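Local coordinates for FHA domain-containing protein DDL (Arabidopsis thaliana, PDB 3VPY), which probably recognises phosphothreonine-bearing partners such as Dicer-like1 through its forkhead-associated (FHA) domain, at residues L34-E45 / P56-Y67. Sequence-based numbering, arbitrary orientation.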
loop_
_atom_site.group_PDB
_atom_site.type_symbol
_atom_site.label_atom_id
_atom_site.label_comp_id
_atom_site.label_asym_id
_atom_site.label_seq_id
_atom_site.Cartn_x
_atom_site.Cartn_y
_atom_site.Cartn_z
ATOM N N LEU A 34 -2.122 4.473 6.769
ATOM C CA LEU A 34 -2.194 3.167 6.110
ATOM C C LEU A 34 -1.680 2.036 6.994
ATOM O O LEU A 34 -1.107 1.052 6.504
ATOM C CB LEU A 34 -1.432 3.197 4.786
ATOM C CG LEU A 34 -2.030 2.321 3.671
ATOM C CD1 LEU A 34 -3.359 2.885 3.133
ATOM C CD2 LEU A 34 -0.987 2.166 2.572
ATOM N N HIS A 35 -1.889 2.154 8.301
ATOM C CA HIS A 35 -1.310 1.168 9.212
ATOM C C HIS A 35 -2.228 0.803 10.380
ATOM O O HIS A 35 -1.787 0.168 11.340
ATOM C CB HIS A 35 0.083 1.588 9.727
ATOM C CG HIS A 35 0.112 2.926 10.409
ATOM N ND1 HIS A 35 -0.112 3.091 11.762
ATOM C CD2 HIS A 35 0.381 4.161 9.923
ATOM C CE1 HIS A 35 -0.019 4.375 12.073
ATOM N NE2 HIS A 35 0.288 5.044 10.977
ATOM N N ARG A 36 -3.504 1.167 10.289
ATOM C CA ARG A 36 -4.453 0.796 11.345
ATOM C C ARG A 36 -5.427 -0.342 10.985
ATOM O O ARG A 36 -6.316 -0.680 11.772
ATOM C CB ARG A 36 -5.191 2.030 11.881
ATOM C CG ARG A 36 -4.330 2.883 12.829
ATOM C CD ARG A 36 -5.029 4.183 13.236
ATOM N NE ARG A 36 -4.460 4.837 14.443
ATOM C CZ ARG A 36 -3.438 5.704 14.433
ATOM N NH1 ARG A 36 -2.844 6.025 13.291
ATOM N NH2 ARG A 36 -3.013 6.276 15.569
ATOM N N GLN A 37 -5.277 -0.921 9.796
ATOM C CA GLN A 37 -5.973 -2.161 9.501
ATOM C C GLN A 37 -5.135 -3.004 8.558
ATOM O O GLN A 37 -4.144 -2.531 8.024
ATOM C CB GLN A 37 -7.356 -1.905 8.909
ATOM C CG GLN A 37 -7.372 -1.024 7.723
ATOM C CD GLN A 37 -8.735 -0.339 7.500
ATOM O OE1 GLN A 37 -9.203 0.460 8.316
ATOM N NE2 GLN A 37 -9.353 -0.644 6.386
ATOM N N SER A 38 -5.546 -4.253 8.376
ATOM C CA SER A 38 -4.735 -5.185 7.602
ATOM C C SER A 38 -4.983 -5.086 6.104
ATOM O O SER A 38 -4.195 -5.610 5.305
ATOM C CB SER A 38 -4.958 -6.624 8.101
ATOM O OG SER A 38 -6.332 -6.964 7.994
ATOM N N CYS A 39 -6.061 -4.406 5.719
ATOM C CA CYS A 39 -6.380 -4.222 4.308
ATOM C C CYS A 39 -7.095 -2.894 4.054
ATOM O O CYS A 39 -7.967 -2.470 4.833
ATOM C CB CYS A 39 -7.198 -5.412 3.806
ATOM S SG CYS A 39 -7.573 -5.386 2.070
ATOM N N TYR A 40 -6.677 -2.220 2.992
ATOM C CA TYR A 40 -7.323 -0.989 2.544
ATOM C C TYR A 40 -7.869 -1.127 1.127
ATOM O O TYR A 40 -7.114 -1.360 0.181
ATOM C CB TYR A 40 -6.352 0.198 2.602
ATOM C CG TYR A 40 -6.025 0.646 4.013
ATOM C CD1 TYR A 40 -6.753 1.657 4.629
ATOM C CD2 TYR A 40 -4.992 0.046 4.733
ATOM C CE1 TYR A 40 -6.454 2.065 5.949
ATOM C CE2 TYR A 40 -4.694 0.442 6.031
ATOM C CZ TYR A 40 -5.428 1.464 6.636
ATOM O OH TYR A 40 -5.143 1.887 7.924
ATOM N N LEU A 41 -9.185 -0.973 0.992
ATOM C CA LEU A 41 -9.844 -1.009 -0.310
ATOM C C LEU A 41 -9.902 0.373 -0.937
ATOM O O LEU A 41 -10.380 1.316 -0.317
ATOM C CB LEU A 41 -11.266 -1.565 -0.162
ATOM C CG LEU A 41 -12.130 -1.552 -1.421
ATOM C CD1 LEU A 41 -11.515 -2.414 -2.536
ATOM C CD2 LEU A 41 -13.537 -2.020 -1.089
ATOM N N PHE A 42 -9.418 0.472 -2.174
ATOM C CA PHE A 42 -9.509 1.697 -2.976
ATOM C C PHE A 42 -10.572 1.507 -4.040
ATOM O O PHE A 42 -10.576 0.504 -4.759
ATOM C CB PHE A 42 -8.185 1.956 -3.683
ATOM C CG PHE A 42 -7.045 2.229 -2.736
ATOM C CD1 PHE A 42 -6.612 3.543 -2.528
ATOM C CD2 PHE A 42 -6.428 1.189 -2.039
ATOM C CE1 PHE A 42 -5.551 3.810 -1.641
ATOM C CE2 PHE A 42 -5.378 1.437 -1.121
ATOM C CZ PHE A 42 -4.936 2.750 -0.928
ATOM N N GLY A 43 -11.458 2.482 -4.172
ATOM C CA GLY A 43 -12.468 2.377 -5.207
ATOM C C GLY A 43 -13.400 3.552 -5.258
ATOM O O GLY A 43 -13.409 4.398 -4.355
ATOM N N ARG A 44 -14.161 3.607 -6.344
ATOM C CA ARG A 44 -15.095 4.720 -6.563
ATOM C C ARG A 44 -16.354 4.618 -5.697
ATOM O O ARG A 44 -17.029 5.630 -5.443
ATOM C CB ARG A 44 -15.444 4.809 -8.049
ATOM C CG ARG A 44 -15.643 6.240 -8.581
ATOM C CD ARG A 44 -16.105 6.230 -10.042
ATOM N NE ARG A 44 -17.499 5.751 -10.121
ATOM C CZ ARG A 44 -17.870 4.536 -10.524
ATOM N NH1 ARG A 44 -16.981 3.650 -10.973
ATOM N NH2 ARG A 44 -19.151 4.208 -10.492
ATOM N N GLU A 45 -16.670 3.409 -5.231
ATOM C CA GLU A 45 -17.892 3.200 -4.435
ATOM C C GLU A 45 -17.683 3.597 -2.968
ATOM O O GLU A 45 -17.105 2.856 -2.191
ATOM C CB GLU A 45 -18.369 1.751 -4.561
ATOM C CG GLU A 45 -19.667 1.466 -3.817
ATOM C CD GLU A 45 -20.248 0.106 -4.151
ATOM O OE1 GLU A 45 -19.699 -0.589 -5.037
ATOM O OE2 GLU A 45 -21.254 -0.280 -3.514
ATOM N N PRO A 56 -13.607 9.509 -12.433
ATOM C CA PRO A 56 -14.521 8.648 -13.182
ATOM C C PRO A 56 -13.852 7.476 -13.927
ATOM O O PRO A 56 -14.540 6.564 -14.355
ATOM C CB PRO A 56 -15.226 9.624 -14.152
ATOM C CG PRO A 56 -14.382 10.826 -14.183
ATOM C CD PRO A 56 -13.688 10.915 -12.865
ATOM N N SER A 57 -12.527 7.474 -14.062
ATOM C CA SER A 57 -11.882 6.314 -14.733
ATOM C C SER A 57 -11.731 5.127 -13.791
ATOM O O SER A 57 -11.366 4.019 -14.215
ATOM C CB SER A 57 -10.520 6.692 -15.319
ATOM O OG SER A 57 -9.620 7.072 -14.309
ATOM N N CYS A 58 -11.965 5.355 -12.510
ATOM C CA CYS A 58 -11.742 4.314 -11.494
ATOM C C CYS A 58 -12.928 3.372 -11.325
ATOM O O CYS A 58 -14.074 3.779 -11.415
ATOM C CB CYS A 58 -11.441 4.952 -10.150
ATOM S SG CYS A 58 -9.858 5.852 -10.177
ATOM N N SER A 59 -12.642 2.108 -11.036
ATOM C CA SER A 59 -13.708 1.109 -10.853
ATOM C C SER A 59 -14.300 1.220 -9.446
ATOM O O SER A 59 -13.676 1.812 -8.548
ATOM C CB SER A 59 -13.134 -0.295 -11.094
ATOM O OG SER A 59 -12.525 -0.395 -12.399
ATOM N N LYS A 60 -15.509 0.681 -9.257
ATOM C CA LYS A 60 -16.196 0.717 -7.958
ATOM C C LYS A 60 -15.335 0.139 -6.830
ATOM O O LYS A 60 -15.206 0.717 -5.738
ATOM C CB LYS A 60 -17.514 -0.044 -8.074
ATOM C CG LYS A 60 -18.591 0.708 -8.852
ATOM C CD LYS A 60 -19.796 -0.174 -9.085
ATOM C CE LYS A 60 -20.870 0.103 -8.082
ATOM N NZ LYS A 60 -22.164 -0.375 -8.630
ATOM N N GLN A 61 -14.736 -1.012 -7.120
ATOM C CA GLN A 61 -13.711 -1.629 -6.278
ATOM C C GLN A 61 -12.487 -1.873 -7.166
ATOM O O GLN A 61 -12.493 -2.751 -8.049
ATOM C CB GLN A 61 -14.223 -2.952 -5.685
ATOM C CG GLN A 61 -15.478 -2.812 -4.827
ATOM C CD GLN A 61 -15.908 -4.128 -4.195
ATOM O OE1 GLN A 61 -15.085 -4.847 -3.640
ATOM N NE2 GLN A 61 -17.206 -4.423 -4.249
ATOM N N HIS A 62 -11.453 -1.070 -6.949
ATOM C CA HIS A 62 -10.391 -0.928 -7.931
ATOM C C HIS A 62 -9.175 -1.745 -7.536
ATOM O O HIS A 62 -8.681 -2.535 -8.330
ATOM C CB HIS A 62 -9.990 0.545 -8.068
ATOM C CG HIS A 62 -9.313 0.871 -9.359
ATOM N ND1 HIS A 62 -8.003 0.558 -9.644
ATOM C CD2 HIS A 62 -9.793 1.503 -10.456
ATOM C CE1 HIS A 62 -7.702 0.995 -10.855
ATOM N NE2 HIS A 62 -8.771 1.569 -11.367
ATOM N N ALA A 63 -8.687 -1.548 -6.316
ATOM C CA ALA A 63 -7.446 -2.201 -5.870
ATOM C C ALA A 63 -7.490 -2.311 -4.358
ATOM O O ALA A 63 -8.202 -1.545 -3.692
ATOM C CB ALA A 63 -6.245 -1.394 -6.281
ATOM N N VAL A 64 -6.725 -3.255 -3.811
ATOM C CA VAL A 64 -6.527 -3.314 -2.363
ATOM C C VAL A 64 -5.025 -3.202 -2.032
ATOM O O VAL A 64 -4.178 -3.643 -2.808
ATOM C CB VAL A 64 -7.167 -4.607 -1.751
ATOM C CG1 VAL A 64 -6.491 -5.902 -2.256
ATOM C CG2 VAL A 64 -7.152 -4.561 -0.249
ATOM N N ILE A 65 -4.707 -2.562 -0.920
ATOM C CA ILE A 65 -3.382 -2.744 -0.314
ATOM C C ILE A 65 -3.583 -3.674 0.873
ATOM O O ILE A 65 -4.347 -3.360 1.804
ATOM C CB ILE A 65 -2.703 -1.413 0.086
ATOM C CG1 ILE A 65 -2.299 -0.664 -1.191
ATOM C CG2 ILE A 65 -1.461 -1.692 0.963
ATOM C CD1 ILE A 65 -1.724 0.745 -1.008
ATOM N N GLN A 66 -2.934 -4.840 0.781
ATOM C CA GLN A 66 -3.106 -5.929 1.718
ATOM C C GLN A 66 -1.807 -6.115 2.468
ATOM O O GLN A 66 -0.763 -6.307 1.827
ATOM C CB GLN A 66 -3.415 -7.218 0.950
ATOM C CG GLN A 66 -3.493 -8.439 1.856
ATOM C CD GLN A 66 -4.730 -8.415 2.730
ATOM O OE1 GLN A 66 -5.856 -8.384 2.218
ATOM N NE2 GLN A 66 -4.537 -8.415 4.048
ATOM N N TYR A 67 -1.859 -6.015 3.796
ATOM C CA TYR A 67 -0.712 -6.359 4.644
ATOM C C TYR A 67 -0.655 -7.858 4.853
ATOM O O TYR A 67 -1.676 -8.474 5.098
ATOM C CB TYR A 67 -0.749 -5.573 5.981
ATOM C CG TYR A 67 -0.434 -4.127 5.736
ATOM C CD1 TYR A 67 0.881 -3.709 5.577
ATOM C CD2 TYR A 67 -1.449 -3.183 5.587
ATOM C CE1 TYR A 67 1.191 -2.392 5.274
ATOM C CE2 TYR A 67 -1.146 -1.849 5.295
ATOM C CZ TYR A 67 0.176 -1.465 5.154
ATOM O OH TYR A 67 0.476 -0.153 4.841
#
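Two backbone amides converge on Phe42 O: His62 N at 2.8 Å, in the carbonyl plane, and Ala63 N at 3.2 Å, tilted 21° from it. This is a classic beta bulge, two residues set against one, and it closes the antiparallel ladder of strands 39-43 and 63-67 in one sheet of the FHA fold, where the second strand begins. Phe42-Ala63 and, further along, Tyr40-Ile65 are the hydrogen-bonded pairs, with Leu41-Val64 non-hydrogen-bonded between them. On the face carrying Phe42 and Ile65, the Phe42 ring presents CE2 to Ile65 CD1 at 3.7 Å, while Leu34 CD2 meets the same methyl with the two side chains nearly perpendicular. From the other sheet, Phe119 meets the Phe42 ring and Ile117 touches Ile65.

On the other side of the bulge, residues 58-60, just ahead of the strand, fold against Arg44 and Glu45. Arg44 N bonds to Ser59 O, and a bend at chi3 (71°) brings the guanidinium back so that NH1 donates to Cys58 O at 2.9 Å, the acceptor lying in the guanidinium plane. With a leucine here, Cys58 O would probably lose this donor and the loop one of its ties to the strand end. Glu45 N reaches a lone pair of Lys60 O, and Glu45 OE1 lies 3.3 Å from Lys60 CE, though the charged ends stay beyond salt-bridge range. Arg44 and Ser59 match the Gly-Arg and Ser-x-x-His signatures of FHA domains, whose arginine and serine bind the phosphate in relatives, so both probably line the phosphothreonine cleft. At the far end, Tyr67 OH makes a short but weak 2.6 Å bond to Leu34 O.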